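Local coordinates for peptidyl-prolyl cis-trans isomerase ([Pseudomonas syringae] pv. tomato str. DC3000, PDB 5XB0), which probably catalyses the cis-trans isomerisation of peptide bonds preceding proline in proteins, through the FKBP-type domain that this chain carries, at residues R55-P61 with T120-E125; L88-G94 with I126-V131. All blocks are in the same frame, centred on the assembly; numbering follows the deposited sequence.

Both contacts lie within the FKBP-type domain and share strand 122-132, of which contact 1 uses the first part (122-125) and contact 2 residues 126-131. Their centres are about 16 Å apart. Along the chain the segments alternate, 55-61, 88-94, 120-125, 126-131, so the two contacts cross in sequence. Contact 1 pairs the shared strand with strand 51-59; contact 2 sets against it the loop between helix 82-87 and strand 96-101. They meet where R55 NH1 lies 3.3 Å from E127 OE2, a long and weak ion pair, and where Y56 CB packs 4.2 Å from I126 CG1. Strand 122-132 thus pairs with strand 51-59 in the sheet and, further along, also carries the loop that follows helix 82-87.

Contact 1: R55-P61 with T120-E125; sequences RYVGRLP and TPLVFE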
ATOM      1  N   ARG A  55      -7.970  -8.738   4.456  1.00 14.02           N
ATOM      2  CA  ARG A  55      -6.850  -9.185   5.266  1.00 12.60           C
ATOM      3  C   ARG A  55      -5.631  -8.484   4.715  1.00 15.32           C
ATOM      4  O   ARG A  55      -5.535  -8.271   3.502  1.00 14.30           O
ATOM      5  CB  ARG A  55      -6.652 -10.696   5.188  1.00 15.88           C
ATOM      6  CG  ARG A  55      -7.773 -11.522   5.725  1.00 20.04           C
ATOM      7  CD  ARG A  55      -7.357 -12.983   5.753  1.00 21.77           C
ATOM      8  NE  ARG A  55      -8.338 -13.777   6.470  1.00 26.17           N
ATOM      9  CZ  ARG A  55      -9.382 -14.347   5.891  1.00 23.30           C
ATOM     10  NH1 ARG A  55      -9.564 -14.223   4.583  1.00 27.18           N
ATOM     11  NH2 ARG A  55     -10.235 -15.052   6.615  1.00 24.19           N
ATOM     12  N   TYR A  56      -4.681  -8.136   5.576  1.00 13.66           N
ATOM     13  CA  TYR A  56      -3.504  -7.437   5.086  1.00 12.37           C
ATOM     14  C   TYR A  56      -2.291  -7.640   5.981  1.00 13.40           C
ATOM     15  O   TYR A  56      -2.404  -7.913   7.170  1.00 14.30           O
ATOM     16  CB  TYR A  56      -3.778  -5.935   4.932  1.00 12.72           C
ATOM     17  CG  TYR A  56      -3.962  -5.200   6.240  1.00 12.87           C
ATOM     18  CD1 TYR A  56      -5.198  -5.182   6.876  1.00 15.47           C
ATOM     19  CD2 TYR A  56      -2.902  -4.530   6.847  1.00 14.08           C
ATOM     20  CE1 TYR A  56      -5.378  -4.524   8.096  1.00 16.51           C
ATOM     21  CE2 TYR A  56      -3.071  -3.869   8.071  1.00 16.34           C
ATOM     22  CZ  TYR A  56      -4.317  -3.858   8.678  1.00 19.14           C
ATOM     23  OH  TYR A  56      -4.500  -3.211   9.883  1.00 19.74           O
ATOM     24  N   VAL A  57      -1.128  -7.488   5.368  1.00 12.64           N
ATOM     25  CA  VAL A  57       0.124  -7.386   6.101  1.00 12.69           C
ATOM     26  C   VAL A  57       0.845  -6.172   5.545  1.00 14.05           C
ATOM     27  O   VAL A  57       1.034  -6.065   4.340  1.00 17.39           O
ATOM     28  CB  VAL A  57       0.995  -8.641   5.956  1.00 13.42           C
ATOM     29  CG1 VAL A  57       2.295  -8.455   6.747  1.00 16.77           C
ATOM     30  CG2 VAL A  57       0.257  -9.860   6.476  1.00 16.72           C
ATOM     31  N   GLY A  58       1.240  -5.259   6.427  1.00 13.41           N
ATOM     32  CA  GLY A  58       1.967  -4.072   6.009  1.00 14.06           C
ATOM     33  C   GLY A  58       3.396  -4.126   6.510  1.00 14.35           C
ATOM     34  O   GLY A  58       3.631  -4.347   7.699  1.00 14.70           O
ATOM     35  N   ARG A  59       4.340  -3.953   5.590  1.00 13.58           N
ATOM     36  CA  ARG A  59       5.759  -4.036   5.906  1.00 13.05           C
ATOM     37  C   ARG A  59       6.547  -2.808   5.483  1.00 15.09           C
ATOM     38  O   ARG A  59       6.226  -2.157   4.480  1.00 14.72           O
ATOM     39  CB  ARG A  59       6.378  -5.264   5.240  1.00 15.81           C
ATOM     40  CG  ARG A  59       5.736  -6.581   5.633  1.00 19.27           C
ATOM     41  CD  ARG A  59       6.341  -7.714   4.833  1.00 22.94           C
ATOM     42  NE  ARG A  59       7.171  -8.565   5.670  1.00 50.82           N
ATOM     43  CZ  ARG A  59       6.760  -9.711   6.200  1.00 46.69           C
ATOM     44  NH1 ARG A  59       5.532 -10.152   5.960  1.00 48.10           N
ATOM     45  NH2 ARG A  59       7.582 -10.420   6.962  1.00 53.03           N
ATOM     46  N   LEU A  60       7.598  -2.527   6.247  1.00 14.52           N
ATOM     47  CA  LEU A  60       8.628  -1.567   5.839  1.00 15.26           C
ATOM     48  C   LEU A  60       9.478  -2.203   4.741  1.00 13.96           C
ATOM     49  O   LEU A  60       9.436  -3.422   4.546  1.00 16.04           O
ATOM     50  CB  LEU A  60       9.496  -1.170   7.036  1.00 15.12           C
ATOM     51  CG  LEU A  60       8.743  -0.705   8.287  1.00 18.80           C
ATOM     52  CD1 LEU A  60       9.711  -0.377   9.413  1.00 18.75           C
ATOM     53  CD2 LEU A  60       7.871   0.490   7.938  1.00 17.72           C
ATOM     54  N   PRO A  61      10.259  -1.390   4.021  1.00 13.38           N
ATOM     55  CA  PRO A  61      11.083  -1.959   2.948  1.00 15.89           C
ATOM     56  C   PRO A  61      12.057  -3.044   3.404  1.00 17.17           C
ATOM     57  O   PRO A  61      12.406  -3.897   2.588  1.00 18.05           O
ATOM     58  CB  PRO A  61      11.846  -0.745   2.420  1.00 17.46           C
ATOM     59  CG  PRO A  61      10.904   0.403   2.642  1.00 15.77           C
ATOM     60  CD  PRO A  61      10.203   0.080   3.946  1.00 14.57           C
ATOM     61  N   THR A 120       9.203   6.855   4.051  1.00 13.07           N
ATOM     62  CA  THR A 120       9.253   5.399   3.992  1.00 16.67           C
ATOM     63  C   THR A 120       8.163   4.852   3.070  1.00 14.13           C
ATOM     64  O   THR A 120       6.974   4.932   3.390  1.00 17.21           O
ATOM     65  CB  THR A 120       9.089   4.789   5.384  1.00 13.97           C
ATOM     66  OG1 THR A 120      10.097   5.310   6.257  1.00 16.21           O
ATOM     67  CG2 THR A 120       9.217   3.279   5.335  1.00 15.26           C
ATOM     68  N   PRO A 121       8.560   4.295   1.917  1.00 14.10           N
ATOM     69  CA  PRO A 121       7.580   3.554   1.114  1.00 13.34           C
ATOM     70  C   PRO A 121       7.096   2.312   1.868  1.00 16.56           C
ATOM     71  O   PRO A 121       7.839   1.761   2.674  1.00 15.51           O
ATOM     72  CB  PRO A 121       8.360   3.184  -0.150  1.00 17.13           C
ATOM     73  CG  PRO A 121       9.803   3.211   0.264  1.00 20.33           C
ATOM     74  CD  PRO A 121       9.934   4.189   1.396  1.00 15.53           C
ATOM     75  N   LEU A 122       5.859   1.897   1.631  1.00 14.14           N
ATOM     76  CA  LEU A 122       5.279   0.776   2.374  1.00 14.85           C
ATOM     77  C   LEU A 122       4.931  -0.369   1.438  1.00 16.67           C
ATOM     78  O   LEU A 122       4.509  -0.138   0.308  1.00 16.35           O
ATOM     79  CB  LEU A 122       4.027   1.221   3.128  1.00 13.88           C
ATOM     80  CG  LEU A 122       4.206   2.405   4.084  1.00 13.63           C
ATOM     81  CD1 LEU A 122       2.884   2.729   4.780  1.00 15.59           C
ATOM     82  CD2 LEU A 122       5.294   2.075   5.102  1.00 18.67           C
ATOM     83  N   VAL A 123       5.095  -1.598   1.918  1.00 13.59           N
ATOM     84  CA  VAL A 123       4.772  -2.781   1.123  1.00 14.81           C
ATOM     85  C   VAL A 123       3.628  -3.531   1.777  1.00 14.51           C
ATOM     86  O   VAL A 123       3.742  -3.959   2.917  1.00 17.52           O
ATOM     87  CB  VAL A 123       5.980  -3.717   0.984  1.00 14.45           C
ATOM     88  CG1 VAL A 123       5.642  -4.886   0.087  1.00 20.45           C
ATOM     89  CG2 VAL A 123       7.189  -2.938   0.432  1.00 15.53           C
ATOM     90  N   PHE A 124       2.515  -3.655   1.062  1.00 11.54           N
ATOM     91  CA  PHE A 124       1.346  -4.362   1.585  1.00 14.69           C
ATOM     92  C   PHE A 124       1.079  -5.643   0.832  1.00 14.30           C
ATOM     93  O   PHE A 124       1.240  -5.700  -0.380  1.00 16.60           O
ATOM     94  CB  PHE A 124       0.096  -3.492   1.487  1.00 15.22           C
ATOM     95  CG  PHE A 124       0.063  -2.364   2.456  1.00 15.09           C
ATOM     96  CD1 PHE A 124      -0.501  -2.536   3.708  1.00 16.50           C
ATOM     97  CD2 PHE A 124       0.563  -1.120   2.110  1.00 15.73           C
ATOM     98  CE1 PHE A 124      -0.546  -1.478   4.613  1.00 16.51           C
ATOM     99  CE2 PHE A 124       0.527  -0.063   3.017  1.00 16.61           C
ATOM    100  CZ  PHE A 124      -0.036  -0.247   4.264  1.00 16.68           C
ATOM    101  N   GLU A 125       0.654  -6.675   1.549  1.00 12.96           N
ATOM    102  CA  GLU A 125      -0.015  -7.780   0.893  1.00 14.18           C
ATOM    103  C   GLU A 125      -1.471  -7.741   1.340  1.00 14.07           C
ATOM    104  O   GLU A 125      -1.736  -7.698   2.531  1.00 16.08           O
ATOM    105  CB  GLU A 125       0.656  -9.109   1.234  1.00 18.17           C
ATOM    106  CG  GLU A 125       2.048  -9.206   0.617  1.00 25.85           C
ATOM    107  CD  GLU A 125       2.531 -10.630   0.437  1.00 45.05           C
ATOM    108  OE1 GLU A 125       1.695 -11.559   0.471  1.00 38.97           O
ATOM    109  OE2 GLU A 125       3.753 -10.814   0.250  1.00 54.34           O
TER
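Four backbone hydrogen bonds join strands 55-59 and 122-125, whose axes run antiparallel at 162° and approach to 4.7 Å. V57 N donates to E125 O (2.9 Å) and E125 N to V57 O (2.9 Å); R59 N donates to V123 O (2.7 Å) and V123 N to R59 O (2.9 Å). Between these hydrogen-bonded pairs, G58 faces F124 as a non-hydrogen-bonded pair with CA atoms 4.5 Å apart. A CB on G58 would clash with F124 CE1. P61 CG packs 3.8 Å from P121 CG, and buried P121 O has no polar partner. Beyond the segments, Y56 OH bonds D67 OD2, R59 NE bonds G63 O and T120 OG1 bonds D117 O. Y56, D67 and W84 resemble the lining of the FKBP active-site pocket; a bound tartrate, probably from crystallisation, lies about 4 Å from the Y56 side chain. W84 of helix 82-87 meets Y56 and F124 edge-to-face, strands 65-68 and 96-101 flank the pair, and helix 6-21 packs on P61 and P121.

Contact 2: L88-G94 with I126-V131; sequences LQNMPTG and IELIAV
Strand 126-131 sends I126, L128 and V131 toward a loop that leaves helix 82-87. Residues 88-90 keep helical backbone angles, with M91 N bonded to L88 O (3.0 Å), before M91-T93 extend. T93 and L128 set the register, CA atoms 5.1 Å apart. L128 CD2 (chi1 t, chi2 p) is the main bump, filling the hollow of the M91-T93 backbone, 3.2 Å from M91 O and 3.7 Å from T93 N. All-trans M91 brings its CE 3.9 Å from L128 CB and 3.4 Å from I126 O; L88 CD2 meets I126 CD1 at 4.1 Å. I129 and A130 form a classic beta bulge opposite E53. G94 (phi/psi 103/-21°), where a CB would jam against T93 O, donates from N to L128 O (2.8 Å). Water 1 joins T93 OG1 (2.9 Å), also bonded to P44 O, to V131 N (3.1 Å); water 2 joins G94 O (2.8 Å) to E127 OE1 (2.5 Å). Buried M91 O lacks a polar partner, so apolar packing dominates, with water at the polar edges.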
ATOM      1  N   LEU A  88      -7.067   0.469  -4.488  1.00 14.88           N
ATOM      2  CA  LEU A  88      -8.029  -0.604  -4.243  1.00 15.08           C
ATOM      3  C   LEU A  88      -9.292  -0.470  -5.103  1.00 14.15           C
ATOM      4  O   LEU A  88     -10.039  -1.438  -5.278  1.00 13.62           O
ATOM      5  CB  LEU A  88      -8.381  -0.672  -2.760  1.00 14.56           C
ATOM      6  CG  LEU A  88      -7.220  -1.098  -1.856  1.00 13.74           C
ATOM      7  CD1 LEU A  88      -7.681  -1.300  -0.406  1.00 15.65           C
ATOM      8  CD2 LEU A  88      -6.550  -2.366  -2.391  1.00 18.88           C
ATOM      9  N   GLN A  89      -9.524   0.705  -5.685  1.00 13.10           N
ATOM     10  CA  GLN A  89     -10.643   0.840  -6.627  1.00 12.43           C
ATOM     11  C   GLN A  89     -10.471  -0.039  -7.864  1.00 13.66           C
ATOM     12  O   GLN A  89     -11.434  -0.289  -8.594  1.00 17.04           O
ATOM     13  CB  GLN A  89     -10.801   2.298  -7.054  1.00 14.32           C
ATOM     14  CG  GLN A  89     -11.358   3.166  -5.952  1.00 16.22           C
ATOM     15  CD  GLN A  89     -11.442   4.617  -6.368  1.00 19.14           C
ATOM     16  OE1 GLN A  89     -12.230   4.983  -7.250  1.00 21.18           O
ATOM     17  NE2 GLN A  89     -10.606   5.449  -5.759  1.00 18.32           N
ATOM     18  N   ASN A  90      -9.248  -0.511  -8.085  1.00 13.05           N
ATOM     19  CA  ASN A  90      -8.935  -1.391  -9.203  1.00 14.23           C
ATOM     20  C   ASN A  90      -9.100  -2.864  -8.877  1.00 14.30           C
ATOM     21  O   ASN A  90      -9.034  -3.719  -9.770  1.00 15.74           O
ATOM     22  CB  ASN A  90      -7.497  -1.158  -9.651  1.00 14.58           C
ATOM     23  CG  ASN A  90      -7.274   0.238 -10.152  1.00 17.15           C
ATOM     24  OD1 ASN A  90      -7.724   0.583 -11.239  1.00 19.48           O
ATOM     25  ND2 ASN A  90      -6.583   1.056  -9.363  1.00 15.83           N
ATOM     26  N   MET A  91      -9.299  -3.161  -7.599  1.00 13.38           N
ATOM     27  CA  MET A  91      -9.133  -4.522  -7.111  1.00 12.18           C
ATOM     28  C   MET A  91     -10.451  -5.282  -7.010  1.00 13.05           C
ATOM     29  O   MET A  91     -11.358  -4.854  -6.309  1.00 13.46           O
ATOM     30  CB  MET A  91      -8.456  -4.490  -5.742  1.00 13.03           C
ATOM     31  CG  MET A  91      -8.006  -5.857  -5.279  1.00 13.44           C
ATOM     32  SD  MET A  91      -7.113  -5.753  -3.719  1.00 13.43           S
ATOM     33  CE  MET A  91      -6.570  -7.456  -3.539  1.00 13.19           C
ATOM     34  N   PRO A  92     -10.565  -6.421  -7.711  1.00 12.91           N
ATOM     35  CA  PRO A  92     -11.800  -7.210  -7.631  1.00 12.14           C
ATOM     36  C   PRO A  92     -11.842  -8.085  -6.377  1.00 13.99           C
ATOM     37  O   PRO A  92     -10.804  -8.598  -5.952  1.00 14.31           O
ATOM     38  CB  PRO A  92     -11.752  -8.069  -8.898  1.00 17.18           C
ATOM     39  CG  PRO A  92     -10.298  -8.232  -9.178  1.00 21.46           C
ATOM     40  CD  PRO A  92      -9.600  -6.987  -8.671  1.00 13.93           C
ATOM     41  N   THR A  93     -13.027  -8.248  -5.798  1.00 13.89           N
ATOM     42  CA  THR A  93     -13.174  -9.127  -4.643  1.00 13.37           C
ATOM     43  C   THR A  93     -12.637 -10.519  -4.979  1.00 12.32           C
ATOM     44  O   THR A  93     -12.870 -11.040  -6.072  1.00 14.89           O
ATOM     45  CB  THR A  93     -14.628  -9.202  -4.193  1.00 14.22           C
ATOM     46  OG1 THR A  93     -15.061  -7.892  -3.793  1.00 16.26           O
ATOM     47  CG2 THR A  93     -14.779 -10.142  -3.023  1.00 19.48           C
ATOM     48  N   GLY A  94     -11.869 -11.099  -4.061  1.00 12.57           N
ATOM     49  CA  GLY A  94     -11.269 -12.402  -4.293  1.00 13.24           C
ATOM     50  C   GLY A  94      -9.792 -12.338  -4.656  1.00 14.53           C
ATOM     51  O   GLY A  94      -9.059 -13.328  -4.523  1.00 17.77           O
ATOM     52  N   ILE A 126      -2.398  -7.718   0.383  1.00 12.85           N
ATOM     53  CA  ILE A 126      -3.812  -7.502   0.669  1.00 12.27           C
ATOM     54  C   ILE A 126      -4.675  -8.551  -0.009  1.00 13.90           C
ATOM     55  O   ILE A 126      -4.510  -8.818  -1.192  1.00 13.65           O
ATOM     56  CB  ILE A 126      -4.270  -6.106   0.199  1.00 13.39           C
ATOM     57  CG1 ILE A 126      -3.448  -5.016   0.888  1.00 16.17           C
ATOM     58  CG2 ILE A 126      -5.762  -5.907   0.449  1.00 15.13           C
ATOM     59  CD1 ILE A 126      -3.746  -3.636   0.390  1.00 18.68           C
ATOM     60  N   GLU A 127      -5.577  -9.155   0.752  1.00 13.84           N
ATOM     61  CA  GLU A 127      -6.619 -10.012   0.193  1.00 15.38           C
ATOM     62  C   GLU A 127      -7.951  -9.290   0.315  1.00 13.94           C
ATOM     63  O   GLU A 127      -8.342  -8.887   1.412  1.00 14.46           O
ATOM     64  CB  GLU A 127      -6.685 -11.362   0.909  1.00 19.40           C
ATOM     65  CG  GLU A 127      -7.739 -12.283   0.281  1.00 21.15           C
ATOM     66  CD  GLU A 127      -7.827 -13.642   0.934  1.00 28.64           C
ATOM     67  OE1 GLU A 127      -8.352 -14.566   0.271  1.00 33.09           O
ATOM     68  OE2 GLU A 127      -7.388 -13.783   2.100  1.00 24.27           O
ATOM     69  N   LEU A 128      -8.642  -9.103  -0.806  1.00 12.35           N
ATOM     70  CA  LEU A 128      -9.919  -8.404  -0.755  1.00 13.55           C
ATOM     71  C   LEU A 128     -11.052  -9.425  -0.581  1.00 15.07           C
ATOM     72  O   LEU A 128     -11.348 -10.215  -1.478  1.00 15.23           O
ATOM     73  CB  LEU A 128     -10.119  -7.552  -2.010  1.00 13.20           C
ATOM     74  CG  LEU A 128     -11.381  -6.693  -2.018  1.00 13.36           C
ATOM     75  CD1 LEU A 128     -11.430  -5.674  -0.859  1.00 15.51           C
ATOM     76  CD2 LEU A 128     -11.498  -5.976  -3.340  1.00 12.91           C
ATOM     77  N   ILE A 129     -11.678  -9.404   0.588  1.00 13.56           N
ATOM     78  CA  ILE A 129     -12.678 -10.401   0.949  1.00 15.04           C
ATOM     79  C   ILE A 129     -14.077  -9.997   0.495  1.00 17.82           C
ATOM     80  O   ILE A 129     -14.881 -10.837   0.070  1.00 18.19           O
ATOM     81  CB  ILE A 129     -12.684 -10.632   2.476  1.00 14.88           C
ATOM     82  CG1 ILE A 129     -11.285 -11.003   2.961  1.00 21.11           C
ATOM     83  CG2 ILE A 129     -13.688 -11.709   2.870  1.00 18.35           C
ATOM     84  CD1 ILE A 129     -10.734 -12.220   2.290  1.00 21.71           C
ATOM     85  N   ALA A 130     -14.362  -8.701   0.601  1.00 16.20           N
ATOM     86  CA  ALA A 130     -15.671  -8.168   0.259  1.00 16.37           C
ATOM     87  C   ALA A 130     -15.597  -6.653   0.101  1.00 16.07           C
ATOM     88  O   ALA A 130     -14.651  -6.009   0.540  1.00 17.00           O
ATOM     89  CB  ALA A 130     -16.696  -8.536   1.319  1.00 17.86           C
ATOM     90  N   VAL A 131     -16.598  -6.100  -0.562  1.00 16.28           N
ATOM     91  CA  VAL A 131     -16.743  -4.656  -0.663  1.00 15.23           C
ATOM     92  C   VAL A 131     -18.182  -4.301  -0.352  1.00 19.99           C
ATOM     93  O   VAL A 131     -19.073  -5.151  -0.417  1.00 18.68           O
ATOM     94  CB  VAL A 131     -16.371  -4.108  -2.063  1.00 18.88           C
ATOM     95  CG1 VAL A 131     -14.919  -4.472  -2.430  1.00 17.01           C
ATOM     96  CG2 VAL A 131     -17.350  -4.601  -3.108  1.00 23.08           C
TER
HETATM   97  O   HOH W   1     -17.757  -8.095  -2.672  1.00 22.19           O
HETATM   98  O   HOH W   2      -8.031 -14.629  -2.210  1.00 40.03           O